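Local atomic coordinates of RNA N6-adenosine-methyltransferase METTL16 (Homo sapiens, PDB entry 6M1U), a protein that methylates the N6 position of adenosines in U6 small nuclear RNA and in mRNA, represented here by its vertebrate conserved region. Residues Ala65-Trp70 with Tyr108-Leu113; Val47-Val52 with Val59-Thr64; Lys40-Leu45 with Thr143-Gln148; Val33-Ile38 with Ile114-Glu119. One frame throughout, in Å; residues are numbered along the deposited sequence.

Interaction 1. Residues Ala65-Trp70 with Tyr108-Leu113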
loop_
_atom_site.group_PDB
_atom_site.type_symbol
_atom_site.label_atom_id
_atom_site.label_comp_id
_atom_site.label_asym_id
_atom_site.label_seq_id
_atom_site.Cartn_x
_atom_site.Cartn_y
_atom_site.Cartn_z
ATOM N N ALA A 65 4.623 7.558 -9.134
ATOM C CA ALA A 65 4.303 8.853 -8.554
ATOM C C ALA A 65 5.232 9.903 -9.146
ATOM O O ALA A 65 6.254 9.579 -9.756
ATOM C CB ALA A 65 4.411 8.829 -7.029
ATOM N N ILE A 66 4.857 11.171 -8.990
ATOM C CA ILE A 66 5.638 12.290 -9.511
ATOM C C ILE A 66 6.160 13.113 -8.338
ATOM O O ILE A 66 5.493 13.239 -7.308
ATOM C CB ILE A 66 4.822 13.153 -10.497
ATOM C CG1 ILE A 66 5.752 14.103 -11.260
ATOM C CG2 ILE A 66 3.749 13.926 -9.777
ATOM C CD1 ILE A 66 5.450 14.214 -12.756
ATOM N N GLU A 67 7.376 13.623 -8.468
ATOM C CA GLU A 67 7.992 14.407 -7.414
ATOM C C GLU A 67 8.434 15.733 -7.984
ATOM O O GLU A 67 8.769 15.827 -9.163
ATOM C CB GLU A 67 9.186 13.707 -6.825
ATOM C CG GLU A 67 10.238 13.327 -7.832
ATOM C CD GLU A 67 11.606 13.140 -7.185
ATOM O OE1 GLU A 67 12.167 14.152 -6.663
ATOM O OE2 GLU A 67 12.099 11.975 -7.186
ATOM N N ASN A 68 8.435 16.763 -7.152
ATOM C CA ASN A 68 8.972 18.054 -7.555
ATOM C C ASN A 68 10.094 18.454 -6.606
ATOM O O ASN A 68 9.932 18.373 -5.382
ATOM C CB ASN A 68 7.872 19.112 -7.602
ATOM C CG ASN A 68 6.805 18.860 -6.593
ATOM O OD1 ASN A 68 6.892 17.915 -5.807
ATOM N ND2 ASN A 68 5.788 19.706 -6.591
ATOM N N SER A 69 11.236 18.852 -7.179
ATOM C CA SER A 69 12.417 19.271 -6.428
ATOM C C SER A 69 12.784 20.668 -6.912
ATOM O O SER A 69 13.432 20.834 -7.945
ATOM C CB SER A 69 13.579 18.280 -6.585
ATOM O OG SER A 69 14.233 18.419 -7.824
ATOM N N TRP A 70 12.335 21.673 -6.173
ATOM C CA TRP A 70 12.542 23.077 -6.472
ATOM C C TRP A 70 13.475 23.690 -5.428
ATOM O O TRP A 70 13.984 23.006 -4.539
ATOM C CB TRP A 70 11.187 23.794 -6.555
ATOM C CG TRP A 70 10.306 23.404 -7.780
ATOM C CD1 TRP A 70 9.242 22.518 -7.796
ATOM C CD2 TRP A 70 10.408 23.912 -9.126
ATOM N NE1 TRP A 70 8.694 22.450 -9.060
ATOM C CE2 TRP A 70 9.387 23.294 -9.892
ATOM C CE3 TRP A 70 11.257 24.827 -9.757
ATOM C CZ2 TRP A 70 9.209 23.559 -11.253
ATOM C CZ3 TRP A 70 11.070 25.091 -11.104
ATOM C CH2 TRP A 70 10.055 24.461 -11.837
ATOM N N TYR A 108 9.574 15.379 -11.515
ATOM C CA TYR A 108 10.291 14.133 -11.807
ATOM C C TYR A 108 9.464 12.914 -11.401
ATOM O O TYR A 108 8.656 12.962 -10.469
ATOM C CB TYR A 108 11.673 14.064 -11.112
ATOM C CG TYR A 108 12.600 15.162 -11.514
ATOM C CD1 TYR A 108 13.268 15.113 -12.713
ATOM C CD2 TYR A 108 12.790 16.273 -10.703
ATOM C CE1 TYR A 108 14.116 16.132 -13.090
ATOM C CE2 TYR A 108 13.631 17.299 -11.072
ATOM C CZ TYR A 108 14.291 17.226 -12.266
ATOM O OH TYR A 108 15.140 18.250 -12.658
ATOM N N LEU A 109 9.646 11.808 -12.121
ATOM C CA LEU A 109 8.795 10.619 -11.868
ATOM C C LEU A 109 9.554 9.518 -11.126
ATOM O O LEU A 109 10.684 9.203 -11.536
ATOM C CB LEU A 109 8.306 10.108 -13.226
ATOM C CG LEU A 109 7.053 9.238 -13.196
ATOM C CD1 LEU A 109 5.804 10.093 -13.328
ATOM C CD2 LEU A 109 7.101 8.194 -14.300
ATOM N N PHE A 110 8.950 8.967 -10.068
ATOM C CA PHE A 110 9.562 7.833 -9.387
ATOM C C PHE A 110 8.622 6.636 -9.390
ATOM O O PHE A 110 7.411 6.759 -9.591
ATOM C CB PHE A 110 10.070 8.182 -7.963
ATOM C CG PHE A 110 9.014 8.277 -6.913
ATOM C CD1 PHE A 110 8.670 7.179 -6.156
ATOM C CD2 PHE A 110 8.421 9.486 -6.623
ATOM C CE1 PHE A 110 7.708 7.269 -5.167
ATOM C CE2 PHE A 110 7.460 9.590 -5.624
ATOM C CZ PHE A 110 7.103 8.482 -4.900
ATOM N N LYS A 111 9.226 5.460 -9.194
ATOM C CA LYS A 111 8.609 4.171 -9.486
ATOM C C LYS A 111 8.856 3.171 -8.366
ATOM O O LYS A 111 9.997 3.017 -7.919
ATOM C CB LYS A 111 9.169 3.614 -10.796
ATOM C CG LYS A 111 9.004 4.538 -11.949
ATOM C CD LYS A 111 9.299 3.817 -13.224
ATOM C CE LYS A 111 9.020 4.696 -14.447
ATOM N NZ LYS A 111 9.718 4.120 -15.607
ATOM N N CYS A 112 7.796 2.467 -7.943
ATOM C CA CYS A 112 7.826 1.571 -6.788
ATOM C C CYS A 112 6.973 0.345 -7.024
ATOM O O CYS A 112 5.898 0.422 -7.626
ATOM C CB CYS A 112 7.277 2.191 -5.505
ATOM S SG CYS A 112 8.161 3.605 -4.960
ATOM N N LEU A 113 7.434 -0.770 -6.465
ATOM C CA LEU A 113 6.664 -1.998 -6.378
ATOM C C LEU A 113 6.201 -2.218 -4.939
ATOM O O LEU A 113 7.027 -2.445 -4.041
ATOM C CB LEU A 113 7.508 -3.171 -6.856
ATOM C CG LEU A 113 6.709 -4.449 -6.980
ATOM C CD1 LEU A 113 5.689 -4.278 -8.122
ATOM C CD2 LEU A 113 7.706 -5.583 -7.221
#
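Ala65-Glu67 and Tyr108-Phe110 form an antiparallel ladder where strands 58-67 and 108-119 run side by side. Phe110 N donates to Ala65 O (2.8 Å) and Ala65 N to Phe110 O (2.9 Å), while Glu67 and Tyr108 form the next hydrogen-bonded pair. Phe110 CG lies between the backbone N and the carbonyl carbon (chi1 77°), and from there the ring reaches Ala65 CB through CE2 (3.4 Å) and CZ; Glu67 CB lies at the ring edge, 4.3 Å from CD2. This face of the antiparallel sheet is packed against helix 136-153, whose Leu141 also touches Phe110, and the ring of Trp129 from strand 122-131 meets it nearly parallel. An alanine at Phe110 would probably open a gap between Ala65 CB, Leu141 and Trp129. Toward the strand end, Glu67 CG rests on Tyr108 CB (3.7 Å), and Ser69 OG lies 3.5 Å from Tyr108 CE2. On the other face Ile66 and Leu109 cross at about a right angle, Ile66 CD1 lying 4.2 Å from Leu109 CD1.

Interaction 2. Residues Val47-Val52 with Val59-Thr64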
loop_
_atom_site.group_PDB
_atom_site.type_symbol
_atom_site.label_atom_id
_atom_site.label_comp_id
_atom_site.label_asym_id
_atom_site.label_seq_id
_atom_site.Cartn_x
_atom_site.Cartn_y
_atom_site.Cartn_z
ATOM N N VAL A 47 -2.110 8.928 -7.858
ATOM C CA VAL A 47 -0.961 8.091 -8.169
ATOM C C VAL A 47 -1.400 7.038 -9.179
ATOM O O VAL A 47 -2.465 6.429 -9.036
ATOM C CB VAL A 47 -0.432 7.438 -6.874
ATOM C CG1 VAL A 47 0.540 6.297 -7.150
ATOM C CG2 VAL A 47 0.175 8.484 -5.942
ATOM N N GLN A 48 -0.594 6.818 -10.200
ATOM C CA GLN A 48 -0.879 5.752 -11.149
ATOM C C GLN A 48 -0.400 4.401 -10.627
ATOM O O GLN A 48 0.716 4.277 -10.121
ATOM C CB GLN A 48 -0.193 6.043 -12.476
ATOM C CG GLN A 48 -0.449 7.430 -12.984
ATOM C CD GLN A 48 -1.816 7.534 -13.580
ATOM O OE1 GLN A 48 -2.287 6.589 -14.232
ATOM N NE2 GLN A 48 -2.487 8.667 -13.348
ATOM N N HIS A 49 -1.223 3.370 -10.789
ATOM C CA HIS A 49 -0.768 2.050 -10.384
ATOM C C HIS A 49 -1.490 0.975 -11.182
ATOM O O HIS A 49 -2.603 1.181 -11.654
ATOM C CB HIS A 49 -1.002 1.842 -8.902
ATOM C CG HIS A 49 -2.411 2.083 -8.493
ATOM N ND1 HIS A 49 -3.355 1.077 -8.435
ATOM C CD2 HIS A 49 -3.050 3.221 -8.138
ATOM C CE1 HIS A 49 -4.511 1.591 -8.060
ATOM N NE2 HIS A 49 -4.351 2.887 -7.865
ATOM N N LYS A 50 -0.840 -0.176 -11.320
ATOM C CA LYS A 50 -1.404 -1.338 -11.986
ATOM C C LYS A 50 -0.959 -2.557 -11.194
ATOM O O LYS A 50 0.172 -2.595 -10.703
ATOM C CB LYS A 50 -0.943 -1.468 -13.466
ATOM C CG LYS A 50 -1.814 -0.766 -14.508
ATOM C CD LYS A 50 -1.082 -0.603 -15.871
ATOM C CE LYS A 50 -1.521 0.695 -16.711
ATOM N NZ LYS A 50 -0.587 1.147 -17.877
ATOM N N ARG A 51 -1.835 -3.555 -11.085
ATOM C CA ARG A 51 -1.429 -4.844 -10.538
ATOM C C ARG A 51 -0.556 -5.618 -11.512
ATOM O O ARG A 51 -0.879 -5.743 -12.692
ATOM C CB ARG A 51 -2.637 -5.683 -10.197
ATOM C CG ARG A 51 -3.242 -5.314 -8.918
ATOM C CD ARG A 51 -4.507 -6.037 -8.872
ATOM N NE ARG A 51 -5.282 -5.687 -7.711
ATOM C CZ ARG A 51 -5.869 -6.570 -6.937
ATOM N NH1 ARG A 51 -5.758 -7.860 -7.217
ATOM N NH2 ARG A 51 -6.583 -6.141 -5.911
ATOM N N VAL A 52 0.519 -6.193 -11.011
ATOM C CA VAL A 52 1.480 -6.872 -11.873
ATOM C C VAL A 52 1.521 -8.338 -11.463
ATOM O O VAL A 52 1.163 -8.702 -10.321
ATOM C CB VAL A 52 2.870 -6.197 -11.814
ATOM C CG1 VAL A 52 2.833 -4.880 -12.554
ATOM C CG2 VAL A 52 3.241 -5.954 -10.405
ATOM N N VAL A 59 0.084 -10.158 -3.397
ATOM C CA VAL A 59 -0.461 -9.294 -4.437
ATOM C C VAL A 59 0.476 -8.104 -4.612
ATOM O O VAL A 59 0.982 -7.568 -3.622
ATOM C CB VAL A 59 -1.865 -8.799 -4.070
ATOM C CG1 VAL A 59 -2.455 -7.947 -5.199
ATOM C CG2 VAL A 59 -2.743 -9.964 -3.713
ATOM N N SER A 60 0.714 -7.686 -5.857
ATOM C CA SER A 60 1.676 -6.628 -6.139
ATOM C C SER A 60 1.031 -5.476 -6.894
ATOM O O SER A 60 0.288 -5.689 -7.858
ATOM C CB SER A 60 2.854 -7.145 -6.967
ATOM O OG SER A 60 3.423 -8.291 -6.367
ATOM N N LEU A 61 1.358 -4.256 -6.471
ATOM C CA LEU A 61 1.092 -3.046 -7.230
ATOM C C LEU A 61 2.393 -2.490 -7.782
ATOM O O LEU A 61 3.374 -2.382 -7.048
ATOM C CB LEU A 61 0.490 -1.975 -6.353
ATOM C CG LEU A 61 -0.848 -2.345 -5.821
ATOM C CD1 LEU A 61 -1.243 -1.196 -4.911
ATOM C CD2 LEU A 61 -1.731 -2.487 -7.042
ATOM N N PHE A 62 2.400 -2.113 -9.051
ATOM C CA PHE A 62 3.445 -1.249 -9.578
ATOM C C PHE A 62 2.883 0.164 -9.646
ATOM O O PHE A 62 1.789 0.373 -10.187
ATOM C CB PHE A 62 3.925 -1.690 -10.962
ATOM C CG PHE A 62 5.135 -0.940 -11.432
ATOM C CD1 PHE A 62 5.012 0.258 -12.116
ATOM C CD2 PHE A 62 6.406 -1.410 -11.153
ATOM C CE1 PHE A 62 6.131 0.948 -12.523
ATOM C CE2 PHE A 62 7.532 -0.699 -11.555
ATOM C CZ PHE A 62 7.389 0.463 -12.241
ATOM N N LEU A 63 3.606 1.130 -9.080
ATOM C CA LEU A 63 3.064 2.476 -9.024
ATOM C C LEU A 63 4.082 3.496 -9.515
ATOM O O LEU A 63 5.294 3.298 -9.440
ATOM C CB LEU A 63 2.564 2.841 -7.619
ATOM C CG LEU A 63 3.667 3.203 -6.662
ATOM C CD1 LEU A 63 3.700 4.700 -6.438
ATOM C CD2 LEU A 63 3.454 2.465 -5.381
ATOM N N THR A 64 3.550 4.589 -10.037
ATOM C CA THR A 64 4.318 5.670 -10.632
ATOM C C THR A 64 3.808 6.944 -9.986
ATOM O O THR A 64 2.664 7.340 -10.233
ATOM C CB THR A 64 4.116 5.703 -12.147
ATOM O OG1 THR A 64 4.684 4.527 -12.725
ATOM C CG2 THR A 64 4.778 6.890 -12.739
#
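Val47-Val52 and Val59-Thr64 pack as the two arms of a beta hairpin, an antiparallel pairing that places strand 48-52 at one margin of the sheet. Gln48 with Thr64 and Lys50 with Phe62 are hydrogen-bonded pairs: Thr64 N donates to Gln48 O (2.9 Å) and Phe62 N to Lys50 O (2.8 Å), each answered by a bond in the reverse direction. His49 with Leu63 and Arg51 with Leu61 are the non-hydrogen-bonded pairs, and their side chains share the face that meets helix 30-44. There His49 CB lies 3.9 Å from Leu63 CB, and the imidazole runs beside Leu61, pointing the same way. Val47 CG1, anti to the backbone N (chi1 166°), packs on Leu63 CD1 at 3.6 Å. On the other face Val52 CG1 touches Phe62 CB (3.7 Å), and Ser60 OG is hydrogen-bonded to Asn115 OD1 on strand 108-119. The Arg51 chain is extended from CG to NE on the helix-facing side; its NE forms a salt bridge with Glu39 of helix 30-44, its CG packs on Leu61 CD2 (3.7 Å), and Val59 CG1 lies over one face of the guanidinium, offset toward the rim and 3.9 Å from NH1.

Interaction 3. Residues Lys40-Leu45 with Thr143-Gln148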
loop_
_atom_site.group_PDB
_atom_site.type_symbol
_atom_site.label_atom_id
_atom_site.label_comp_id
_atom_site.label_asym_id
_atom_site.label_seq_id
_atom_site.Cartn_x
_atom_site.Cartn_y
_atom_site.Cartn_z
ATOM N N LYS A 40 -7.213 2.050 -3.197
ATOM C CA LYS A 40 -8.073 3.196 -2.924
ATOM C C LYS A 40 -7.246 4.406 -2.488
ATOM O O LYS A 40 -7.458 5.524 -2.965
ATOM C CB LYS A 40 -9.101 2.821 -1.853
ATOM C CG LYS A 40 -10.452 3.507 -1.996
ATOM C CD LYS A 40 -10.466 4.871 -1.351
ATOM C CE LYS A 40 -11.528 5.748 -2.005
ATOM N NZ LYS A 40 -11.900 6.921 -1.134
ATOM N N ILE A 41 -6.276 4.191 -1.604
ATOM C CA ILE A 41 -5.485 5.297 -1.078
ATOM C C ILE A 41 -4.673 5.955 -2.184
ATOM O O ILE A 41 -4.512 7.186 -2.216
ATOM C CB ILE A 41 -4.578 4.783 0.053
ATOM C CG1 ILE A 41 -5.428 4.411 1.266
ATOM C CG2 ILE A 41 -3.447 5.794 0.343
ATOM C CD1 ILE A 41 -4.748 3.503 2.196
ATOM N N LEU A 42 -4.121 5.143 -3.089
ATOM C CA LEU A 42 -3.263 5.687 -4.136
ATOM C C LEU A 42 -4.084 6.449 -5.155
ATOM O O LEU A 42 -3.735 7.584 -5.497
ATOM C CB LEU A 42 -2.443 4.580 -4.814
ATOM C CG LEU A 42 -1.447 3.892 -3.873
ATOM C CD1 LEU A 42 -0.737 2.712 -4.519
ATOM C CD2 LEU A 42 -0.457 4.888 -3.355
ATOM N N THR A 43 -5.198 5.860 -5.639
ATOM C CA THR A 43 -6.001 6.587 -6.628
ATOM C C THR A 43 -6.434 7.940 -6.079
ATOM O O THR A 43 -6.432 8.931 -6.813
ATOM C CB THR A 43 -7.245 5.808 -7.077
ATOM O OG1 THR A 43 -8.094 5.643 -5.952
ATOM C CG2 THR A 43 -6.909 4.454 -7.648
ATOM N N ASP A 44 -6.757 8.009 -4.784
ATOM C CA ASP A 44 -7.117 9.280 -4.168
ATOM C C ASP A 44 -5.988 10.298 -4.278
ATOM O O ASP A 44 -6.259 11.492 -4.433
ATOM C CB ASP A 44 -7.515 9.066 -2.700
ATOM C CG ASP A 44 -8.848 8.302 -2.549
ATOM O OD1 ASP A 44 -9.525 8.045 -3.583
ATOM O OD2 ASP A 44 -9.213 7.951 -1.395
ATOM N N LEU A 45 -4.729 9.852 -4.235
ATOM C CA LEU A 45 -3.590 10.723 -4.509
ATOM C C LEU A 45 -3.340 10.926 -5.999
ATOM O O LEU A 45 -2.370 11.611 -6.367
ATOM C CB LEU A 45 -2.314 10.176 -3.860
ATOM C CG LEU A 45 -2.359 9.649 -2.415
ATOM C CD1 LEU A 45 -0.937 9.342 -1.903
ATOM C CD2 LEU A 45 -3.109 10.589 -1.474
ATOM N N THR A 143 5.157 5.918 4.676
ATOM C CA THR A 143 4.623 6.440 5.928
ATOM C C THR A 143 3.227 7.002 5.724
ATOM O O THR A 143 2.374 6.867 6.606
ATOM C CB THR A 143 5.541 7.516 6.513
ATOM O OG1 THR A 143 6.885 7.032 6.555
ATOM C CG2 THR A 143 5.131 7.859 7.935
ATOM N N TYR A 144 2.959 7.608 4.563
ATOM C CA TYR A 144 1.627 8.151 4.338
ATOM C C TYR A 144 0.606 7.036 4.206
ATOM O O TYR A 144 -0.427 7.054 4.886
ATOM C CB TYR A 144 1.597 9.049 3.110
ATOM C CG TYR A 144 0.187 9.457 2.750
ATOM C CD1 TYR A 144 -0.487 10.420 3.490
ATOM C CD2 TYR A 144 -0.477 8.866 1.675
ATOM C CE1 TYR A 144 -1.789 10.790 3.172
ATOM C CE2 TYR A 144 -1.775 9.216 1.356
ATOM C CZ TYR A 144 -2.431 10.185 2.102
ATOM O OH TYR A 144 -3.733 10.538 1.777
ATOM N N ILE A 145 0.892 6.042 3.354
ATOM C CA ILE A 145 -0.063 4.959 3.108
ATOM C C ILE A 145 -0.412 4.242 4.408
ATOM O O ILE A 145 -1.585 4.126 4.778
ATOM C CB ILE A 145 0.497 3.978 2.065
ATOM C CG1 ILE A 145 0.528 4.639 0.678
ATOM C CG2 ILE A 145 -0.308 2.653 2.101
ATOM C CD1 ILE A 145 1.494 3.990 -0.329
ATOM N N ARG A 146 0.606 3.731 5.102
ATOM C CA ARG A 146 0.400 3.074 6.385
ATOM C C ARG A 146 -0.370 3.970 7.345
ATOM O O ARG A 146 -1.217 3.490 8.106
ATOM C CB ARG A 146 1.753 2.674 6.968
ATOM C CG ARG A 146 1.696 1.957 8.293
ATOM C CD ARG A 146 3.093 1.560 8.709
ATOM N NE ARG A 146 3.114 0.838 9.976
ATOM C CZ ARG A 146 4.194 0.221 10.449
ATOM N NH1 ARG A 146 5.320 0.250 9.734
ATOM N NH2 ARG A 146 4.154 -0.417 11.619
ATOM N N ASN A 147 -0.116 5.281 7.303
ATOM C CA ASN A 147 -0.906 6.196 8.120
ATOM C C ASN A 147 -2.349 6.213 7.651
ATOM O O ASN A 147 -3.276 6.107 8.462
ATOM C CB ASN A 147 -0.300 7.603 8.099
ATOM C CG ASN A 147 0.847 7.770 9.121
ATOM O OD1 ASN A 147 1.329 6.791 9.729
ATOM N ND2 ASN A 147 1.290 9.016 9.308
ATOM N N GLN A 148 -2.556 6.270 6.338
ATOM C CA GLN A 148 -3.916 6.266 5.814
ATOM C C GLN A 148 -4.653 4.992 6.214
ATOM O O GLN A 148 -5.846 5.041 6.534
ATOM C CB GLN A 148 -3.897 6.438 4.293
ATOM C CG GLN A 148 -5.106 7.192 3.767
ATOM C CD GLN A 148 -5.251 8.576 4.386
ATOM O OE1 GLN A 148 -4.419 9.449 4.176
ATOM N NE2 GLN A 148 -6.312 8.773 5.157
#
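Ile41 reaches from its helix to Tyr144, Ile145 and Gln148, its CB pointing toward the facing segment. From CB the chain divides: CG2, anti to the backbone N, touches Tyr144 CE2 at 3.9 Å and also lies 4.2 Å from Ile145 CG1, and CG1, beside that N (chi1 -69°), lies against Gln148 CG at 3.8 Å. At the tip, CD1 settles on Gln148 CB (3.7 Å). The Gln148 chain bends at chi2, and its aliphatic CB and CG are what receive the isoleucine. Helices 30-44 and 136-153 pack here on the same side of the antiparallel sheet, the axes of the two short segments 10.6 Å apart at closest approach and inclined at 121°. The contact between them is made mostly by apolar carbons. On the sheet-facing side Leu42 CD2 meets Ile145 CD1 at 3.7 Å, and both residues also touch Ile114 of strand 108-119. Just past the end of helix 30-44, Leu45 and Tyr144 slide past each other in opposite directions. Both methyls of Leu45 touch the tyrosine: CD1 comes to 3.4 Å from Tyr144 CE2, and CD2 lies near the hydroxyl end, beside OH. The same Leu45 also touches Leu141, one turn earlier on helix 136-153.

Interaction 4. Residues Val33-Ile38 with Ile114-Glu119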
loop_
_atom_site.group_PDB
_atom_site.type_symbol
_atom_site.label_atom_id
_atom_site.label_comp_id
_atom_site.label_asym_id
_atom_site.label_seq_id
_atom_site.Cartn_x
_atom_site.Cartn_y
_atom_site.Cartn_z
ATOM N N VAL A 33 -7.740 -7.899 0.309
ATOM C CA VAL A 33 -8.523 -6.780 0.905
ATOM C C VAL A 33 -7.584 -5.591 1.109
ATOM O O VAL A 33 -7.869 -4.515 0.562
ATOM C CB VAL A 33 -9.177 -7.207 2.232
ATOM C CG1 VAL A 33 -9.499 -6.010 3.109
ATOM C CG2 VAL A 33 -10.419 -8.049 1.998
ATOM N N VAL A 34 -6.504 -5.801 1.865
ATOM C CA VAL A 34 -5.507 -4.732 2.159
ATOM C C VAL A 34 -5.084 -4.059 0.852
ATOM O O VAL A 34 -5.157 -2.822 0.778
ATOM C CB VAL A 34 -4.288 -5.304 2.905
ATOM C CG1 VAL A 34 -3.159 -4.292 2.997
ATOM C CG2 VAL A 34 -4.663 -5.818 4.284
ATOM N N THR A 35 -4.676 -4.852 -0.140
ATOM C CA THR A 35 -4.221 -4.303 -1.414
ATOM C C THR A 35 -5.255 -3.368 -2.024
ATOM O O THR A 35 -4.922 -2.253 -2.447
ATOM C CB THR A 35 -3.900 -5.430 -2.387
ATOM O OG1 THR A 35 -2.791 -6.194 -1.882
ATOM C CG2 THR A 35 -3.573 -4.858 -3.758
ATOM N N THR A 36 -6.520 -3.795 -2.066
ATOM C CA THR A 36 -7.529 -2.913 -2.641
ATOM C C THR A 36 -7.765 -1.670 -1.787
ATOM O O THR A 36 -8.306 -0.685 -2.303
ATOM C CB THR A 36 -8.854 -3.640 -2.846
ATOM O OG1 THR A 36 -9.472 -3.809 -1.576
ATOM C CG2 THR A 36 -8.653 -5.004 -3.480
ATOM N N TRP A 37 -7.383 -1.687 -0.498
ATOM C CA TRP A 37 -7.407 -0.444 0.265
ATOM C C TRP A 37 -6.202 0.426 -0.064
ATOM O O TRP A 37 -6.324 1.656 -0.142
ATOM C CB TRP A 37 -7.466 -0.710 1.765
ATOM C CG TRP A 37 -8.842 -0.963 2.290
ATOM C CD1 TRP A 37 -9.307 -2.121 2.879
ATOM C CD2 TRP A 37 -9.946 -0.052 2.285
ATOM N NE1 TRP A 37 -10.640 -1.977 3.239
ATOM C CE2 TRP A 37 -11.050 -0.716 2.889
ATOM C CE3 TRP A 37 -10.116 1.266 1.843
ATOM C CZ2 TRP A 37 -12.288 -0.109 3.043
ATOM C CZ3 TRP A 37 -11.360 1.862 2.005
ATOM C CH2 TRP A 37 -12.421 1.177 2.592
ATOM N N ILE A 38 -5.028 -0.172 -0.269
ATOM C CA ILE A 38 -3.916 0.625 -0.786
ATOM C C ILE A 38 -4.268 1.200 -2.162
ATOM O O ILE A 38 -3.963 2.360 -2.467
ATOM C CB ILE A 38 -2.621 -0.203 -0.824
ATOM C CG1 ILE A 38 -2.215 -0.618 0.583
ATOM C CG2 ILE A 38 -1.508 0.621 -1.375
ATOM C CD1 ILE A 38 -1.149 -1.688 0.616
ATOM N N ILE A 114 4.886 -2.181 -4.721
ATOM C CA ILE A 114 4.308 -2.604 -3.444
ATOM C C ILE A 114 3.920 -4.070 -3.561
ATOM O O ILE A 114 3.148 -4.441 -4.460
ATOM C CB ILE A 114 3.088 -1.757 -3.042
ATOM C CG1 ILE A 114 3.360 -0.254 -3.198
ATOM C CG2 ILE A 114 2.729 -2.046 -1.600
ATOM C CD1 ILE A 114 2.249 0.634 -2.643
ATOM N N ASN A 115 4.489 -4.899 -2.674
ATOM C CA ASN A 115 4.034 -6.267 -2.437
ATOM C C ASN A 115 3.228 -6.315 -1.145
ATOM O O ASN A 115 3.634 -5.742 -0.128
ATOM C CB ASN A 115 5.199 -7.256 -2.333
ATOM C CG ASN A 115 5.947 -7.415 -3.635
ATOM O OD1 ASN A 115 5.462 -7.002 -4.672
ATOM N ND2 ASN A 115 7.128 -8.020 -3.591
ATOM N N VAL A 116 2.089 -6.991 -1.177
ATOM C CA VAL A 116 1.335 -7.273 0.039
ATOM C C VAL A 116 1.393 -8.778 0.234
ATOM O O VAL A 116 0.755 -9.530 -0.509
ATOM C CB VAL A 116 -0.107 -6.753 -0.038
ATOM C CG1 VAL A 116 -0.786 -6.979 1.284
ATOM C CG2 VAL A 116 -0.116 -5.264 -0.405
ATOM N N LYS A 117 2.270 -9.225 1.134
ATOM C CA LYS A 117 2.470 -10.686 1.319
ATOM C C LYS A 117 1.985 -11.133 2.698
ATOM O O LYS A 117 2.025 -10.323 3.639
ATOM C CB LYS A 117 3.945 -11.049 1.123
ATOM C CG LYS A 117 4.862 -9.884 0.785
ATOM C CD LYS A 117 6.313 -10.154 1.115
ATOM C CE LYS A 117 7.011 -10.998 0.071
ATOM N NZ LYS A 117 8.413 -11.286 0.451
ATOM N N LYS A 118 1.425 -12.340 2.705
ATOM C CA LYS A 118 0.875 -12.953 3.926
ATOM C C LYS A 118 2.063 -13.578 4.616
ATOM O O LYS A 118 2.587 -14.549 4.108
ATOM C CB LYS A 118 -0.129 -14.050 3.576
ATOM C CG LYS A 118 -0.813 -14.705 4.761
ATOM C CD LYS A 118 -1.830 -15.748 4.357
ATOM C CE LYS A 118 -2.488 -16.410 5.547
ATOM N NZ LYS A 118 -3.485 -17.434 5.148
ATOM N N GLU A 119 2.466 -12.957 5.706
ATOM C CA GLU A 119 3.621 -13.422 6.486
ATOM C C GLU A 119 3.036 -13.790 7.835
ATOM O O GLU A 119 2.245 -12.983 8.330
ATOM C CB GLU A 119 4.619 -12.277 6.599
ATOM C CG GLU A 119 5.885 -12.627 7.338
ATOM C CD GLU A 119 6.275 -11.544 8.322
ATOM O OE1 GLU A 119 5.402 -11.095 9.064
ATOM O OE2 GLU A 119 7.441 -11.147 8.331
#
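Val33 O, on the helical turn that presents Val34 and Thr35 to Val116, accepts two hydrogen bonds, from Thr36 OG1 at 2.8 Å and from Trp37 N at 3.1 Å. The Thr36 hydroxyl lies in the carbonyl plane, on a lone pair. Contact with the strand itself is by van der Waals packing around Val116. Val116 CG1, anti to the backbone N (chi1 -175°), meets Val34 CG1 at 4.0 Å, while CG2 faces Ile38 CD1 tip to tip at 3.9 Å. Thr35 slides past the valine with OG1 beside CG2, its hydroxyl hydrogen-bonded to Ile31 O one turn back. Further along, Ile38 CG2 touches Ile114 CD1 (4.0 Å). An alanine at Val116 would probably leave Val34 CG1 and Ile38 CD1 without their mates on this strand and open a gap between helix 30-44 and the strand. Helix 30-44 packs against strand 108-119 here, the two segments running nearly antiparallel (159°), with Met13 of helix 10-20 reaching Val34 and Ile145 of helix 136-153 touching both Ile38 and Ile114.

How the interactions relate
Interactions 1, 2 and 4 all involve the antiparallel sheet, and interaction 3 joins two of the helices packed on it. Interactions 1 and 2 share strand 58-67, their centres about 14 Å apart, and Cys112 O probably accepts a hydrogen bond from Leu63 N (2.8 Å). Interactions 2 and 4, about 11 Å apart between centres, are linked the same way, by a probable bond from Leu61 N to Ile114 O (2.7 Å). Interactions 3 and 4 share helix 30-44; Ile114 CD1 lies 4.1 Å from both Leu42 CD1 and Ile145 CD1, continuing one apolar layer. Interactions 1 and 3 do not touch, their nearest atoms being about 7 Å apart.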